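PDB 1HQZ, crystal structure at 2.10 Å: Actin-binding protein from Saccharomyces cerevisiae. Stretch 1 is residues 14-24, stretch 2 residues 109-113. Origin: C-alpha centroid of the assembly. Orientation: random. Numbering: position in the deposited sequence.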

# COMPACT_ATOMS: atom_id res chain seq x y z
N GLU A 14 9.70 -8.93 -8.33
CA GLU A 14 8.67 -8.08 -8.91
C GLU A 14 8.27 -6.97 -7.94
O GLU A 14 8.15 -5.81 -8.34
N ILE A 15 8.09 -7.33 -6.67
CA ILE A 15 7.70 -6.35 -5.67
C ILE A 15 8.74 -5.25 -5.46
O ILE A 15 8.42 -4.06 -5.60
N ASP A 16 9.97 -5.63 -5.14
CA ASP A 16 11.03 -4.64 -4.90
C ASP A 16 11.27 -3.71 -6.09
O ASP A 16 11.61 -2.55 -5.90
N ALA A 17 11.09 -4.23 -7.30
CA ALA A 17 11.29 -3.43 -8.49
C ALA A 17 10.33 -2.25 -8.53
O ALA A 17 10.71 -1.13 -8.87
N GLU A 18 9.07 -2.50 -8.18
CA GLU A 18 8.07 -1.44 -8.17
C GLU A 18 8.29 -0.56 -6.95
O GLU A 18 8.22 0.67 -7.03
N TYR A 19 8.59 -1.20 -5.83
CA TYR A 19 8.84 -0.48 -4.58
C TYR A 19 9.91 0.61 -4.75
O TYR A 19 9.66 1.78 -4.44
N LEU A 20 11.08 0.24 -5.26
CA LEU A 20 12.16 1.22 -5.45
C LEU A 20 11.76 2.36 -6.36
O LEU A 20 12.02 3.52 -6.03
N LYS A 21 11.15 2.03 -7.49
CA LYS A 21 10.70 3.05 -8.45
C LYS A 21 9.88 4.10 -7.72
O LYS A 21 10.10 5.31 -7.88
N ILE A 22 8.93 3.62 -6.93
CA ILE A 22 8.03 4.49 -6.19
C ILE A 22 8.68 5.31 -5.09
O ILE A 22 8.52 6.53 -5.08
N VAL A 23 9.40 4.68 -4.17
CA VAL A 23 10.02 5.44 -3.09
C VAL A 23 11.07 6.43 -3.56
O VAL A 23 11.31 7.44 -2.90
N ARG A 24 11.70 6.15 -4.69
CA ARG A 24 12.73 7.03 -5.23
C ARG A 24 12.15 8.11 -6.12
O ARG A 24 12.73 9.19 -6.26
N ASN A 109 9.45 -4.56 7.14
CA ASN A 109 10.39 -5.27 6.28
C ASN A 109 10.29 -5.06 4.78
O ASN A 109 11.28 -5.21 4.07
N LEU A 110 9.10 -4.74 4.28
CA LEU A 110 8.93 -4.58 2.84
C LEU A 110 8.82 -3.13 2.35
O LEU A 110 9.71 -2.65 1.64
N PHE A 111 7.74 -2.45 2.71
CA PHE A 111 7.54 -1.07 2.28
C PHE A 111 8.14 -0.09 3.28
O PHE A 111 7.43 0.79 3.78
N LYS A 112 9.42 -0.24 3.57
CA LYS A 112 10.09 0.64 4.53
C LYS A 112 10.22 2.06 4.01
O LYS A 112 10.29 2.29 2.80
N GLY A 113 10.26 3.02 4.93
CA GLY A 113 10.43 4.42 4.56
C GLY A 113 9.15 5.20 4.32
O GLY A 113 9.17 6.22 3.64

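What holds the helix of residues 14-24 against the turn that follows the second helix? Chiefly Tyr19, which covers more of this contact than any other residue. Its CA-to-CB bond points toward the other stretch, and chi1 is t (167°), which carries the ring across to the backbone of residues 110-112. There Tyr19 OH donates a very short hydrogen bond of 2.5 Å to Lys112 O. That acceptor lies at the ring edge, near its plane, as suits a phenol O-H, which prefers the plane of its ring. The carbonyl O of Leu110 sits instead over one face of the ring, 3.7 Å from Tyr19 CE1, while Phe111 CA comes within 3.6 Å of the same CE1 atom. The ring thus meets the backbone of three successive residues, and its hydroxyl is fixed by the bond to Lys112 O.

How does Leu110 take part when its CA-to-CB bond points only sideways? With chi1 t and chi2 p, the end of its side chain comes nearer to the first helix than its start suggests. Leu110 CD1 reaches 3.7 Å from Ile15 CG2, an apolar contact between two buried residues. The same CD1 methyl lies 3.9 Å from Asp16 OD1, so the leucine tip also brushes the carboxylate one residue further along the helix; this is simple proximity, without a polar bond. Ile15, rotamer m,t, points toward the other stretch and supplies the helix side of this apolar patch.

Which side chain touches both Ile15 and Tyr19? Phe111, with chi1 m, places its ring where both can touch it. Phe111 CD2 is 3.8 Å from Tyr19 CD1, and Phe111 CE2 is 4.2 Å from Ile15 CG2. Because Ile15 and Tyr19 are four residues apart, one helical turn brings them to the same side of the helix, and the backbone hydrogen bond from Tyr19 N to Ile15 O (2.9 Å) belongs to that turn.

What do Lys112, Val23 and Gly113 add? Lys112 gives the polar partner; Val23 and Gly113 add little. The Lys112 side chain begins sideways and its end leads away, while its carbonyl O is the atom that accepts the Tyr19 hydrogen bond; Lys112 CB still lies 3.9 Å from Tyr19 OH. Val23, chi1 m, points toward the turn, yet Val23 CG1 comes no closer than 4.4 Å to Lys112 O. Gly113 has no side chain; its backbone angles would jam a CB against the preceding carbonyl, which by itself calls for glycine.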

# COMPACT_ATOMS: atom_id res chain seq x y z
CB GLU A 14 7.42 -8.90 -9.25
CG GLU A 14 7.65 -10.07 -10.21
CD GLU A 14 8.30 -11.26 -9.53
OE1 GLU A 14 9.51 -11.21 -9.21
OE2 GLU A 14 7.59 -12.27 -9.30
CB ILE A 15 7.41 -7.03 -4.30
CG1 ILE A 15 6.17 -7.92 -4.41
CG2 ILE A 15 7.20 -5.97 -3.23
CD1 ILE A 15 5.79 -8.58 -3.12
CB ASP A 16 12.35 -5.33 -4.53
CG ASP A 16 12.24 -6.13 -3.24
OD1 ASP A 16 11.42 -5.76 -2.37
OD2 ASP A 16 12.98 -7.12 -3.10
CB ALA A 17 11.11 -4.29 -9.73
CB GLU A 18 6.66 -2.04 -8.14
CG GLU A 18 6.38 -3.02 -9.28
CD GLU A 18 6.65 -2.43 -10.66
OE1 GLU A 18 6.52 -1.20 -10.83
OE2 GLU A 18 6.98 -3.19 -11.59
CB TYR A 19 9.28 -1.48 -3.51
CG TYR A 19 9.86 -0.84 -2.27
CD1 TYR A 19 9.05 -0.13 -1.37
CD2 TYR A 19 11.22 -0.93 -2.00
CE1 TYR A 19 9.61 0.49 -0.24
CE2 TYR A 19 11.79 -0.32 -0.87
CZ TYR A 19 10.98 0.39 -0.00
OH TYR A 19 11.56 0.99 1.09
CB LEU A 20 13.42 0.54 -6.00
CG LEU A 20 14.20 -0.28 -4.97
CD1 LEU A 20 15.37 -0.97 -5.66
CD2 LEU A 20 14.69 0.63 -3.85
CB LYS A 21 9.77 2.45 -9.51
CG LYS A 21 10.39 1.68 -10.64
CD LYS A 21 9.27 1.32 -11.61
CE LYS A 21 9.71 0.39 -12.69
NZ LYS A 21 8.55 0.04 -13.55
CB ILE A 22 6.86 3.65 -5.61
CG1 ILE A 22 6.06 3.04 -6.76
CG2 ILE A 22 5.97 4.52 -4.74
CD1 ILE A 22 4.92 2.17 -6.31
CB VAL A 23 10.68 4.53 -2.03
CG1 VAL A 23 9.62 3.69 -1.33
CG2 VAL A 23 11.76 3.65 -2.68
CB ARG A 24 13.75 6.24 -6.04
CG ARG A 24 14.62 5.29 -5.24
CD ARG A 24 15.52 4.51 -6.19
NE ARG A 24 16.52 3.71 -5.50
CZ ARG A 24 17.29 2.80 -6.09
NH1 ARG A 24 17.19 2.58 -7.39
NH2 ARG A 24 18.18 2.13 -5.38
CB ASN A 109 10.32 -6.77 6.55
CG ASN A 109 10.25 -7.10 8.03
OD1 ASN A 109 11.10 -6.69 8.81
ND2 ASN A 109 9.22 -7.84 8.42
CB LEU A 110 7.71 -5.38 2.39
CG LEU A 110 7.46 -5.48 0.88
CD1 LEU A 110 8.60 -6.24 0.21
CD2 LEU A 110 6.13 -6.20 0.62
CB PHE A 111 6.05 -0.77 2.10
CG PHE A 111 5.39 -1.53 0.98
CD1 PHE A 111 4.00 -1.63 0.91
CD2 PHE A 111 6.15 -2.14 -0.01
CE1 PHE A 111 3.38 -2.31 -0.14
CE2 PHE A 111 5.54 -2.82 -1.07
CZ PHE A 111 4.15 -2.91 -1.13
CB LYS A 112 11.49 0.10 4.88
CG LYS A 112 11.51 -1.26 5.55
CD LYS A 112 12.94 -1.73 5.83
CE LYS A 112 13.59 -0.88 6.92
NZ LYS A 112 12.79 -0.94 8.18